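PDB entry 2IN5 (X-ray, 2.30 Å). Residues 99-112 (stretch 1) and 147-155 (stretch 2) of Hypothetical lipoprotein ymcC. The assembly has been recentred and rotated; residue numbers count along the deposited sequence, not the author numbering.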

# COMPACT_ATOMS: atom_id res chain seq x y z
N ASN A 99 2.82 -2.94 -21.69
CA ASN A 99 3.99 -2.74 -22.54
C ASN A 99 3.52 -1.77 -23.62
O ASN A 99 3.42 -2.12 -24.80
CB ASN A 99 4.44 -4.06 -23.16
CG ASN A 99 5.87 -3.98 -23.70
OD1 ASN A 99 6.27 -2.97 -24.29
ND2 ASN A 99 6.64 -5.06 -23.50
N ALA A 100 3.23 -0.54 -23.21
CA ALA A 100 2.72 0.50 -24.10
C ALA A 100 3.51 0.75 -25.37
O ALA A 100 2.94 1.12 -26.39
CB ALA A 100 2.55 1.81 -23.32
N LEU A 101 4.83 0.58 -25.33
CA LEU A 101 5.61 0.81 -26.53
C LEU A 101 5.48 -0.34 -27.53
O LEU A 101 5.59 -0.13 -28.74
CB LEU A 101 7.08 1.04 -26.18
CG LEU A 101 7.41 2.40 -25.57
CD1 LEU A 101 8.90 2.47 -25.34
CD2 LEU A 101 6.96 3.54 -26.49
N ALA A 102 5.22 -1.55 -27.02
CA ALA A 102 5.08 -2.75 -27.85
C ALA A 102 3.65 -3.00 -28.31
O ALA A 102 3.33 -4.10 -28.77
CB ALA A 102 5.60 -3.97 -27.11
N ILE A 103 2.79 -2.01 -28.19
CA ILE A 103 1.42 -2.21 -28.61
C ILE A 103 1.34 -2.15 -30.13
O ILE A 103 1.78 -1.16 -30.73
CB ILE A 103 0.50 -1.12 -28.03
CG1 ILE A 103 0.52 -1.18 -26.51
CG2 ILE A 103 -0.91 -1.28 -28.58
CD1 ILE A 103 -0.36 -0.16 -25.86
N LYS A 104 0.80 -3.19 -30.74
CA LYS A 104 0.66 -3.23 -32.19
C LYS A 104 -0.77 -2.83 -32.53
O LYS A 104 -1.70 -3.12 -31.77
CB LYS A 104 0.94 -4.63 -32.75
CG LYS A 104 2.39 -5.06 -32.75
CD LYS A 104 2.56 -6.39 -33.49
CE LYS A 104 4.03 -6.75 -33.70
NZ LYS A 104 4.78 -6.81 -32.41
N ASP A 105 -0.94 -2.15 -33.65
CA ASP A 105 -2.26 -1.72 -34.09
C ASP A 105 -3.13 -2.96 -34.24
O ASP A 105 -2.81 -3.87 -35.00
CB ASP A 105 -2.15 -0.98 -35.44
CG ASP A 105 -3.39 -0.20 -35.79
OD1 ASP A 105 -3.95 0.47 -34.89
OD2 ASP A 105 -3.81 -0.23 -36.96
N GLY A 106 -4.22 -3.00 -33.48
CA GLY A 106 -5.11 -4.14 -33.52
C GLY A 106 -5.06 -5.01 -32.27
O GLY A 106 -5.68 -6.07 -32.24
N SER A 107 -4.33 -4.55 -31.25
CA SER A 107 -4.21 -5.29 -29.99
C SER A 107 -5.58 -5.46 -29.35
O SER A 107 -6.42 -4.56 -29.39
CB SER A 107 -3.29 -4.55 -29.02
OG SER A 107 -1.93 -4.62 -29.42
N ARG A 108 -5.81 -6.63 -28.76
CA ARG A 108 -7.09 -6.89 -28.14
C ARG A 108 -6.90 -7.29 -26.69
O ARG A 108 -5.80 -7.62 -26.26
CB ARG A 108 -7.84 -7.98 -28.93
CG ARG A 108 -7.93 -7.68 -30.44
CD ARG A 108 -9.20 -8.25 -31.11
NE ARG A 108 -9.37 -9.69 -30.91
CZ ARG A 108 -10.37 -10.40 -31.44
NH1 ARG A 108 -11.29 -9.82 -32.20
NH2 ARG A 108 -10.45 -11.71 -31.18
N TRP A 109 -7.98 -7.21 -25.92
CA TRP A 109 -7.93 -7.58 -24.51
C TRP A 109 -9.33 -7.85 -24.01
O TRP A 109 -10.27 -7.13 -24.31
CB TRP A 109 -7.29 -6.46 -23.68
CG TRP A 109 -7.26 -6.73 -22.20
CD1 TRP A 109 -7.03 -7.93 -21.59
CD2 TRP A 109 -7.40 -5.77 -21.15
NE1 TRP A 109 -7.01 -7.77 -20.23
CE2 TRP A 109 -7.23 -6.45 -19.93
CE3 TRP A 109 -7.64 -4.39 -21.13
CZ2 TRP A 109 -7.30 -5.80 -18.69
CZ3 TRP A 109 -7.71 -3.74 -19.90
CH2 TRP A 109 -7.54 -4.45 -18.70
N THR A 110 -9.46 -8.93 -23.24
CA THR A 110 -10.74 -9.32 -22.70
C THR A 110 -10.63 -9.46 -21.19
O THR A 110 -9.70 -10.07 -20.68
CB THR A 110 -11.23 -10.64 -23.34
OG1 THR A 110 -11.69 -10.38 -24.68
CG2 THR A 110 -12.37 -11.26 -22.54
N ARG A 111 -11.58 -8.87 -20.48
CA ARG A 111 -11.58 -8.94 -19.03
C ARG A 111 -12.96 -8.61 -18.49
O ARG A 111 -13.84 -8.17 -19.23
CB ARG A 111 -10.55 -7.95 -18.45
CG ARG A 111 -10.90 -6.48 -18.58
CD ARG A 111 -11.00 -6.05 -20.03
NE ARG A 111 -10.96 -4.60 -20.16
CZ ARG A 111 -10.90 -3.96 -21.32
NH1 ARG A 111 -10.87 -4.63 -22.47
NH2 ARG A 111 -10.87 -2.63 -21.34
N ASP A 112 -13.15 -8.84 -17.20
CA ASP A 112 -14.43 -8.52 -16.58
C ASP A 112 -14.14 -7.44 -15.54
O ASP A 112 -13.04 -7.35 -15.02
CB ASP A 112 -15.03 -9.77 -15.90
CG ASP A 112 -15.34 -10.90 -16.88
OD1 ASP A 112 -16.09 -10.68 -17.87
OD2 ASP A 112 -14.84 -12.02 -16.66
N CYS A 147 3.57 12.03 -27.84
CA CYS A 147 2.83 10.84 -27.46
C CYS A 147 2.28 10.08 -28.63
O CYS A 147 1.91 10.67 -29.64
CB CYS A 147 1.61 11.19 -26.59
SG CYS A 147 1.92 12.14 -25.11
N ASN A 148 2.21 8.76 -28.49
CA ASN A 148 1.58 7.93 -29.50
C ASN A 148 0.16 7.92 -28.97
O ASN A 148 -0.07 7.58 -27.81
CB ASN A 148 2.11 6.50 -29.50
CG ASN A 148 3.55 6.40 -29.97
OD1 ASN A 148 3.97 7.13 -30.88
ND2 ASN A 148 4.30 5.48 -29.38
N VAL A 149 -0.81 8.29 -29.80
CA VAL A 149 -2.19 8.31 -29.36
C VAL A 149 -2.86 6.98 -29.68
O VAL A 149 -3.00 6.61 -30.84
CB VAL A 149 -2.99 9.44 -30.04
CG1 VAL A 149 -4.42 9.42 -29.55
CG2 VAL A 149 -2.34 10.78 -29.76
N TRP A 150 -3.28 6.27 -28.64
CA TRP A 150 -3.95 4.99 -28.82
C TRP A 150 -5.42 5.09 -28.46
O TRP A 150 -5.77 5.54 -27.37
CB TRP A 150 -3.28 3.93 -27.95
CG TRP A 150 -1.99 3.43 -28.49
CD1 TRP A 150 -0.74 3.72 -28.02
CD2 TRP A 150 -1.82 2.51 -29.56
NE1 TRP A 150 0.21 3.03 -28.74
CE2 TRP A 150 -0.43 2.27 -29.69
CE3 TRP A 150 -2.70 1.85 -30.42
CZ2 TRP A 150 0.09 1.40 -30.64
CZ3 TRP A 150 -2.18 0.99 -31.37
CH2 TRP A 150 -0.79 0.77 -31.47
N GLN A 151 -6.28 4.67 -29.38
CA GLN A 151 -7.72 4.68 -29.18
C GLN A 151 -8.22 3.26 -28.94
O GLN A 151 -8.17 2.42 -29.84
CB GLN A 151 -8.42 5.23 -30.41
CG GLN A 151 -8.06 6.66 -30.71
CD GLN A 151 -8.99 7.63 -30.04
OE1 GLN A 151 -9.46 7.38 -28.93
NE2 GLN A 151 -9.25 8.75 -30.71
N GLU A 152 -8.70 2.99 -27.73
CA GLU A 152 -9.21 1.67 -27.37
C GLU A 152 -10.72 1.59 -27.55
O GLU A 152 -11.49 2.24 -26.83
CB GLU A 152 -8.86 1.35 -25.91
CG GLU A 152 -9.49 0.07 -25.36
CD GLU A 152 -9.15 -0.17 -23.90
OE1 GLU A 152 -9.41 0.72 -23.06
OE2 GLU A 152 -8.62 -1.26 -23.56
N GLU A 153 -11.15 0.81 -28.54
CA GLU A 153 -12.57 0.62 -28.81
C GLU A 153 -13.06 -0.51 -27.91
O GLU A 153 -12.68 -1.67 -28.08
CB GLU A 153 -12.80 0.26 -30.29
CG GLU A 153 -12.35 1.36 -31.27
CD GLU A 153 -12.98 2.72 -30.96
OE1 GLU A 153 -14.23 2.80 -30.85
OE2 GLU A 153 -12.23 3.72 -30.84
N VAL A 154 -13.90 -0.18 -26.93
CA VAL A 154 -14.39 -1.19 -26.01
C VAL A 154 -15.86 -1.51 -26.23
O VAL A 154 -16.66 -0.63 -26.57
CB VAL A 154 -14.20 -0.76 -24.53
CG1 VAL A 154 -14.44 -1.94 -23.61
CG2 VAL A 154 -12.80 -0.20 -24.31
N THR A 155 -16.21 -2.78 -26.06
CA THR A 155 -17.59 -3.21 -26.18
C THR A 155 -17.87 -4.15 -25.01
O THR A 155 -17.04 -5.02 -24.69
CB THR A 155 -17.89 -3.95 -27.54
OG1 THR A 155 -17.08 -5.13 -27.64
CG2 THR A 155 -17.63 -3.04 -28.73
O HOH W 1 2.82 2.77 -28.42

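The two stretches are not paired as neighbouring strands. Strand 147-155 crosses the strand that ends stretch 1 at 42°, their axes no closer than 9.1 Å, and no direct hydrogen bond joins them. Side chains and one water bridge the gap.

Trp150 is the centre of the contact. Its CB points toward stretch 1, and chi1 in the m well with chi2 at 106° lays the indole beneath the loop. Ile103, also pointing toward its partner, has chi1 m and chi2 t; its CG2 methyl stands over the face of the six-membered ring, 3.5 Å from the ring centroid and 13° off the normal, a CH-pi contact well suited to a branched aliphatic side chain. The backbone closes in too: Ile103 O lies 3.1 Å from Trp150 CZ2, and Asp105 N meets the ring edge 3.6 Å from Trp150 CH2.

The indole nitrogen is too far from the loop for a direct bond, with Trp150 NE1 4.1 Å from Ala100 O. A water fills the space, accepting from Trp150 NE1 (2.6 Å) and from Asn148 ND2 (3.2 Å) while donating to Ala100 O (2.6 Å).

Beside the ring the chain folds through a type II turn, Lys104 to Ser107. Gly106 takes phi 109°, where a CB would jam against the preceding carbonyl oxygen. Ser107, with chi1 m, returns its hydroxyl to the turn, OG donating to Lys104 O at 2.8 Å.

Farther along, charge replaces apolar packing. Glu152 extends with chi1 and chi2 both t, while Arg111 (chi1 p, chi2 m, chi3 t) brings its guanidinium nearer than its sideways CB would suggest. Arg111 NH2 and Glu152 OE2 form a salt bridge at 3.4 Å, pairing opposite charges in a buried setting. Arg111 NH1 also donates a weak hydrogen bond to Trp109 O (3.2 Å), tying the bent side chain to its own strand.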